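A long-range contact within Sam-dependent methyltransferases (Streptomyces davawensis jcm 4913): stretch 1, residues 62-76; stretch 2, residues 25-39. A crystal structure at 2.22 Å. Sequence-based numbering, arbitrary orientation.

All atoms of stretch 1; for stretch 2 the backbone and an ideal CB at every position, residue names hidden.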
# COMPACT_ATOMS: atom_id res chain seq x y z
N ARG A 62 -3.38 -20.49 -10.86
CA ARG A 62 -2.90 -19.28 -10.20
C ARG A 62 -3.75 -18.05 -10.53
O ARG A 62 -3.80 -17.10 -9.75
CB ARG A 62 -1.43 -19.04 -10.54
CG ARG A 62 -0.50 -20.03 -9.85
CD ARG A 62 0.98 -19.72 -10.06
NE ARG A 62 1.76 -20.10 -8.89
CZ ARG A 62 2.46 -19.25 -8.14
NH1 ARG A 62 2.49 -17.97 -8.46
NH2 ARG A 62 3.14 -19.69 -7.09
N LEU A 63 -4.43 -18.08 -11.68
CA LEU A 63 -5.33 -16.98 -12.03
C LEU A 63 -6.51 -16.96 -11.08
O LEU A 63 -6.93 -15.90 -10.62
CB LEU A 63 -5.82 -17.10 -13.47
CG LEU A 63 -6.81 -16.01 -13.89
CD1 LEU A 63 -6.16 -14.64 -13.89
CD2 LEU A 63 -7.42 -16.31 -15.26
N ARG A 64 -7.05 -18.15 -10.79
CA ARG A 64 -8.17 -18.29 -9.88
C ARG A 64 -7.85 -17.74 -8.50
O ARG A 64 -8.69 -17.09 -7.87
CB ARG A 64 -8.60 -19.76 -9.77
CG ARG A 64 -9.79 -19.97 -8.84
CD ARG A 64 -10.17 -21.43 -8.72
NE ARG A 64 -10.56 -22.01 -10.00
CZ ARG A 64 -9.78 -22.82 -10.71
NH1 ARG A 64 -8.57 -23.13 -10.26
NH2 ARG A 64 -10.19 -23.30 -11.87
N ARG A 65 -6.64 -18.02 -8.03
CA ARG A 65 -6.19 -17.50 -6.74
C ARG A 65 -6.07 -15.98 -6.76
O ARG A 65 -6.42 -15.30 -5.79
CB ARG A 65 -4.86 -18.15 -6.34
CG ARG A 65 -4.96 -19.66 -6.16
CD ARG A 65 -3.59 -20.29 -6.04
NE ARG A 65 -2.86 -19.78 -4.88
CZ ARG A 65 -1.58 -20.04 -4.64
NH1 ARG A 65 -0.89 -20.79 -5.48
NH2 ARG A 65 -0.99 -19.54 -3.56
N LEU A 66 -5.58 -15.44 -7.87
CA LEU A 66 -5.53 -13.99 -8.06
C LEU A 66 -6.94 -13.39 -8.13
O LEU A 66 -7.21 -12.35 -7.51
CB LEU A 66 -4.76 -13.64 -9.34
CG LEU A 66 -4.80 -12.17 -9.75
CD1 LEU A 66 -4.09 -11.32 -8.73
CD2 LEU A 66 -4.20 -11.96 -11.13
N LEU A 67 -7.83 -14.03 -8.88
CA LEU A 67 -9.20 -13.56 -9.03
C LEU A 67 -9.96 -13.64 -7.72
O LEU A 67 -10.75 -12.76 -7.38
CB LEU A 67 -9.94 -14.36 -10.11
CG LEU A 67 -9.50 -14.18 -11.57
CD1 LEU A 67 -10.17 -15.23 -12.45
CD2 LEU A 67 -9.85 -12.79 -12.04
N ARG A 68 -9.74 -14.72 -6.98
CA ARG A 68 -10.36 -14.89 -5.68
C ARG A 68 -9.88 -13.81 -4.69
O ARG A 68 -10.66 -13.35 -3.85
CB ARG A 68 -10.07 -16.29 -5.15
CG ARG A 68 -10.66 -16.62 -3.81
CD ARG A 68 -10.24 -18.01 -3.41
NE ARG A 68 -10.73 -19.03 -4.34
CZ ARG A 68 -10.05 -20.12 -4.68
NH1 ARG A 68 -8.84 -20.33 -4.17
NH2 ARG A 68 -10.57 -20.99 -5.52
N ALA A 69 -8.62 -13.40 -4.82
CA ALA A 69 -8.07 -12.34 -3.96
C ALA A 69 -8.73 -11.01 -4.28
O ALA A 69 -9.07 -10.24 -3.39
CB ALA A 69 -6.55 -12.25 -4.11
N ALA A 70 -8.91 -10.73 -5.57
CA ALA A 70 -9.61 -9.53 -6.00
C ALA A 70 -11.06 -9.53 -5.50
O ALA A 70 -11.64 -8.47 -5.23
CB ALA A 70 -9.57 -9.42 -7.51
N ALA A 71 -11.65 -10.71 -5.38
CA ALA A 71 -12.99 -10.84 -4.81
C ALA A 71 -12.97 -10.48 -3.32
O ALA A 71 -13.83 -9.73 -2.84
CB ALA A 71 -13.53 -12.25 -5.02
N GLY A 72 -11.99 -11.01 -2.59
CA GLY A 72 -11.83 -10.70 -1.18
C GLY A 72 -11.69 -9.21 -0.92
O GLY A 72 -12.16 -8.70 0.10
N ALA A 73 -11.05 -8.51 -1.85
CA ALA A 73 -10.85 -7.07 -1.73
C ALA A 73 -12.03 -6.27 -2.28
O ALA A 73 -11.96 -5.05 -2.36
CB ALA A 73 -9.57 -6.67 -2.45
N ASP A 74 -13.10 -6.98 -2.66
CA ASP A 74 -14.34 -6.37 -3.15
C ASP A 74 -14.20 -5.64 -4.49
O ASP A 74 -14.92 -4.67 -4.74
CB ASP A 74 -14.92 -5.39 -2.12
CG ASP A 74 -15.62 -6.10 -0.98
OD1 ASP A 74 -16.82 -6.41 -1.12
OD2 ASP A 74 -14.98 -6.33 0.07
N ALA A 75 -13.30 -6.12 -5.35
CA ALA A 75 -13.18 -5.57 -6.69
C ALA A 75 -13.98 -6.42 -7.69
O ALA A 75 -14.57 -5.89 -8.63
CB ALA A 75 -11.72 -5.50 -7.10
N LEU A 76 -13.99 -7.73 -7.47
CA LEU A 76 -14.80 -8.65 -8.26
C LEU A 76 -15.79 -9.38 -7.35
O LEU A 76 -15.76 -9.20 -6.13
CB LEU A 76 -13.93 -9.66 -9.00
CG LEU A 76 -12.78 -9.21 -9.92
CD1 LEU A 76 -12.04 -10.42 -10.43
CD2 LEU A 76 -13.28 -8.39 -11.08
N UNK A 25 -0.85 -5.30 -0.04
CA UNK A 25 -1.15 -6.47 -0.87
C UNK A 25 -2.35 -6.23 -1.79
O UNK A 25 -2.37 -6.68 -2.93
CB UNK A 25 -1.42 -7.69 0.02
N UNK A 26 -3.37 -5.54 -1.28
CA UNK A 26 -4.54 -5.23 -2.08
C UNK A 26 -4.15 -4.34 -3.27
O UNK A 26 -4.64 -4.55 -4.39
CB UNK A 26 -5.61 -4.55 -1.22
N UNK A 27 -3.27 -3.38 -3.03
CA UNK A 27 -2.82 -2.47 -4.08
C UNK A 27 -2.19 -3.23 -5.23
O UNK A 27 -2.41 -2.90 -6.40
CB UNK A 27 -1.82 -1.45 -3.52
N UNK A 28 -1.42 -4.26 -4.90
CA UNK A 28 -0.77 -5.08 -5.90
C UNK A 28 -1.77 -5.93 -6.65
O UNK A 28 -1.63 -6.15 -7.86
CB UNK A 28 0.29 -5.97 -5.25
N UNK A 29 -2.79 -6.41 -5.94
CA UNK A 29 -3.85 -7.21 -6.53
C UNK A 29 -4.63 -6.41 -7.57
O UNK A 29 -4.93 -6.91 -8.66
CB UNK A 29 -4.79 -7.72 -5.44
N UNK A 30 -4.94 -5.16 -7.24
CA UNK A 30 -5.69 -4.30 -8.14
C UNK A 30 -4.86 -3.90 -9.36
O UNK A 30 -5.39 -3.74 -10.46
CB UNK A 30 -6.17 -3.05 -7.40
N UNK A 31 -3.55 -3.76 -9.16
CA UNK A 31 -2.63 -3.48 -10.25
C UNK A 31 -2.63 -4.62 -11.27
O UNK A 31 -2.83 -4.41 -12.46
CB UNK A 31 -1.22 -3.25 -9.71
N UNK A 32 -2.43 -5.84 -10.77
CA UNK A 32 -2.33 -7.01 -11.64
C UNK A 32 -3.64 -7.25 -12.37
O UNK A 32 -3.65 -7.61 -13.55
CB UNK A 32 -1.94 -8.25 -10.83
N UNK A 33 -4.75 -7.04 -11.67
CA UNK A 33 -6.07 -7.18 -12.27
C UNK A 33 -6.26 -6.20 -13.43
O UNK A 33 -6.74 -6.56 -14.50
CB UNK A 33 -7.16 -6.96 -11.21
N UNK A 34 -5.86 -4.95 -13.21
CA UNK A 34 -5.99 -3.94 -14.24
C UNK A 34 -5.05 -4.19 -15.42
O UNK A 34 -5.45 -4.01 -16.57
CB UNK A 34 -5.72 -2.56 -13.64
N UNK A 35 -3.82 -4.61 -15.14
CA UNK A 35 -2.83 -4.84 -16.20
C UNK A 35 -3.24 -6.01 -17.10
O UNK A 35 -2.89 -6.05 -18.27
CB UNK A 35 -1.45 -5.11 -15.59
N UNK A 36 -3.98 -6.96 -16.54
CA UNK A 36 -4.44 -8.10 -17.31
C UNK A 36 -5.74 -7.76 -18.04
O UNK A 36 -6.29 -8.60 -18.75
CB UNK A 36 -4.64 -9.32 -16.40
N UNK A 37 -6.22 -6.53 -17.84
CA UNK A 37 -7.45 -6.04 -18.46
C UNK A 37 -8.65 -6.93 -18.13
O UNK A 37 -9.60 -7.03 -18.90
CB UNK A 37 -7.27 -5.95 -19.98
N UNK A 38 -8.59 -7.56 -16.96
CA UNK A 38 -9.71 -8.35 -16.45
C UNK A 38 -11.01 -7.55 -16.30
O UNK A 38 -12.08 -8.09 -16.60
CB UNK A 38 -9.33 -8.95 -15.10
N UNK A 39 -10.94 -6.28 -15.83
CA UNK A 39 -12.22 -5.57 -15.76
C UNK A 39 -12.88 -5.40 -17.12
O UNK A 39 -14.10 -5.52 -17.24
CB UNK A 39 -12.02 -4.19 -15.12

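Helix 62-72 meets helix 25-35 with axes 9.7 Å apart at closest and N-to-C directions 121° apart. Stretch 1 offers leucine ends and alanine methyls to the contact, so apolar partners are expected.

Position 25 is helical, and its ideal CB has nothing of stretch 1 within 5.5 Å. Many residues would suit it. It is Lys-25, whose NZ is hydrogen-bonded elsewhere in the structure.

Position 26 points sideways, with its ideal CB 4.7 Å from Ala-73 CB. A small or medium apolar side chain would suit the gap. It is Val-26, chi1 t, and its CG1 lies 3.9 Å from Ala-73 CB.

Positions 27 and 28 are out of reach, and stretch 1 sets no demand there. They are Ala-27 and Phe-28.

Position 29 points toward stretch 1. Its CA is 6.2 Å from Ala-70 CA, so there is little room between the backbones. The ideal CB is 4.9 Å from Leu-66 CD1 and 5.0 Å from Ala-69 CB. Valine, alanine or isoleucine would be plausible; a charge would find no partner. It is Val-29. Val-29 CG1 packs 3.7 Å from Ala-70 CA, and Val-29 CG2 lies 4.2 Å from Ala-69 CB. The two methyls thus touch neighbouring residues of the helix.

Position 30 points sideways, and nothing of stretch 1 is within 5.5 Å of its ideal CB. A longer apolar chain could still reach the turn after the helix, such as leucine or methionine. It is Leu-30, chi1 m and chi2 t. Its end comes nearer, placing CD2 3.7 Å from Ala-75 CB.

Position 31 is out of reach and open to many residues. It is Tyr-31, with OH hydrogen-bonded elsewhere in the structure.

Position 32 points toward stretch 1, and its ideal CB is already 4.3 Å from Leu-66 CD1. That favours a small residue, though the backbone alone does not settle it. It is Ala-32, whose CB lies 4.3 Å from Leu-66 CD1.

Position 33 also points toward stretch 1, with its ideal CB 5.1 Å from Ala-70 CB. There is room for a branched apolar residue. It is Val-33, and its CG2 lies 3.8 Å from Ala-70 CB.

Positions 34 and 35 are out of reach, and many residues would suit. They are Ala-34 and Lys-35.

Position 36 points toward stretch 1, but nothing lies within 5.5 Å of its ideal CB. A long apolar chain could bridge the distance. It is Leu-36, whose CD1 reaches Leu-66 CD2 at 3.9 Å.

Position 37 has phi/psi of 56/29, which suits glycine or asparagine best. It is His-37, in a Schellman motif and at the N-cap position of the next helix.

Position 38 points toward stretch 1, its ideal CB 4.9 Å from Leu-67 CD2. Leucine, isoleucine or methionine would fit. It is Leu-38. Leu-38 CD1 packs 3.5 Å from Leu-67 CD2 and 4.4 Å from Leu-63 CD1.

Position 39 points sideways without contact. Its phi of -62° permits proline, and it is Pro-39. No hydrogen bond crosses the contact.

Stretch 2, residues 25-39: KVAFVLYAVAKLHLP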
# COMPACT_ATOMS: atom_id res chain seq x y z
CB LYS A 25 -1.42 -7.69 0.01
CG LYS A 25 -0.29 -8.07 0.95
CD LYS A 25 -0.77 -9.12 1.95
CE LYS A 25 0.08 -9.13 3.21
NZ LYS A 25 1.51 -9.41 2.91
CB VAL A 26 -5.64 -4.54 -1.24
CG1 VAL A 26 -6.74 -4.01 -2.14
CG2 VAL A 26 -6.21 -5.52 -0.20
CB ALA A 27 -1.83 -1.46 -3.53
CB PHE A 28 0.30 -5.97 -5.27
CG PHE A 28 1.59 -5.26 -4.99
CD1 PHE A 28 2.41 -4.86 -6.04
CD2 PHE A 28 2.00 -5.00 -3.69
CE1 PHE A 28 3.60 -4.20 -5.79
CE2 PHE A 28 3.19 -4.35 -3.44
CZ PHE A 28 4.00 -3.95 -4.49
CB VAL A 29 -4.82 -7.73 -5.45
CG1 VAL A 29 -6.16 -8.15 -6.05
CG2 VAL A 29 -4.17 -8.88 -4.70
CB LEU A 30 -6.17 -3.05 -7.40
CG LEU A 30 -7.10 -3.30 -6.21
CD1 LEU A 30 -7.36 -2.00 -5.47
CD2 LEU A 30 -8.40 -3.89 -6.68
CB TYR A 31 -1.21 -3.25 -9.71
CG TYR A 31 -0.14 -3.17 -10.79
CD1 TYR A 31 0.02 -2.00 -11.54
CD2 TYR A 31 0.69 -4.25 -11.06
CE1 TYR A 31 1.00 -1.92 -12.52
CE2 TYR A 31 1.66 -4.17 -12.05
CZ TYR A 31 1.81 -3.01 -12.78
OH TYR A 31 2.77 -2.92 -13.76
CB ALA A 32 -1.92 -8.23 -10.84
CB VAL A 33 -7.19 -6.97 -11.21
CG1 VAL A 33 -8.51 -6.62 -11.89
CG2 VAL A 33 -7.33 -8.21 -10.32
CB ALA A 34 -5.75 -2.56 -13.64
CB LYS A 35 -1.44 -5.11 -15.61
CG LYS A 35 -0.85 -3.95 -14.82
CD LYS A 35 -0.69 -2.69 -15.66
CE LYS A 35 0.37 -2.87 -16.73
NZ LYS A 35 0.63 -1.58 -17.42
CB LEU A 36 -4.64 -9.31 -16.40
CG LEU A 36 -3.34 -9.97 -15.94
CD1 LEU A 36 -3.62 -10.93 -14.81
CD2 LEU A 36 -2.70 -10.70 -17.11
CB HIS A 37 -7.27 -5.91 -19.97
CG HIS A 37 -6.38 -4.78 -20.37
ND1 HIS A 37 -5.07 -4.97 -20.77
CD2 HIS A 37 -6.59 -3.44 -20.40
CE1 HIS A 37 -4.53 -3.79 -21.04
NE2 HIS A 37 -5.42 -2.86 -20.82
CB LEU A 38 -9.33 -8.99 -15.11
CG LEU A 38 -8.27 -10.08 -15.24
CD1 LEU A 38 -7.81 -10.58 -13.89
CD2 LEU A 38 -8.80 -11.23 -16.07
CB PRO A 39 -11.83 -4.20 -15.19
CG PRO A 39 -10.55 -4.44 -14.48
CD PRO A 39 -9.84 -5.46 -15.30
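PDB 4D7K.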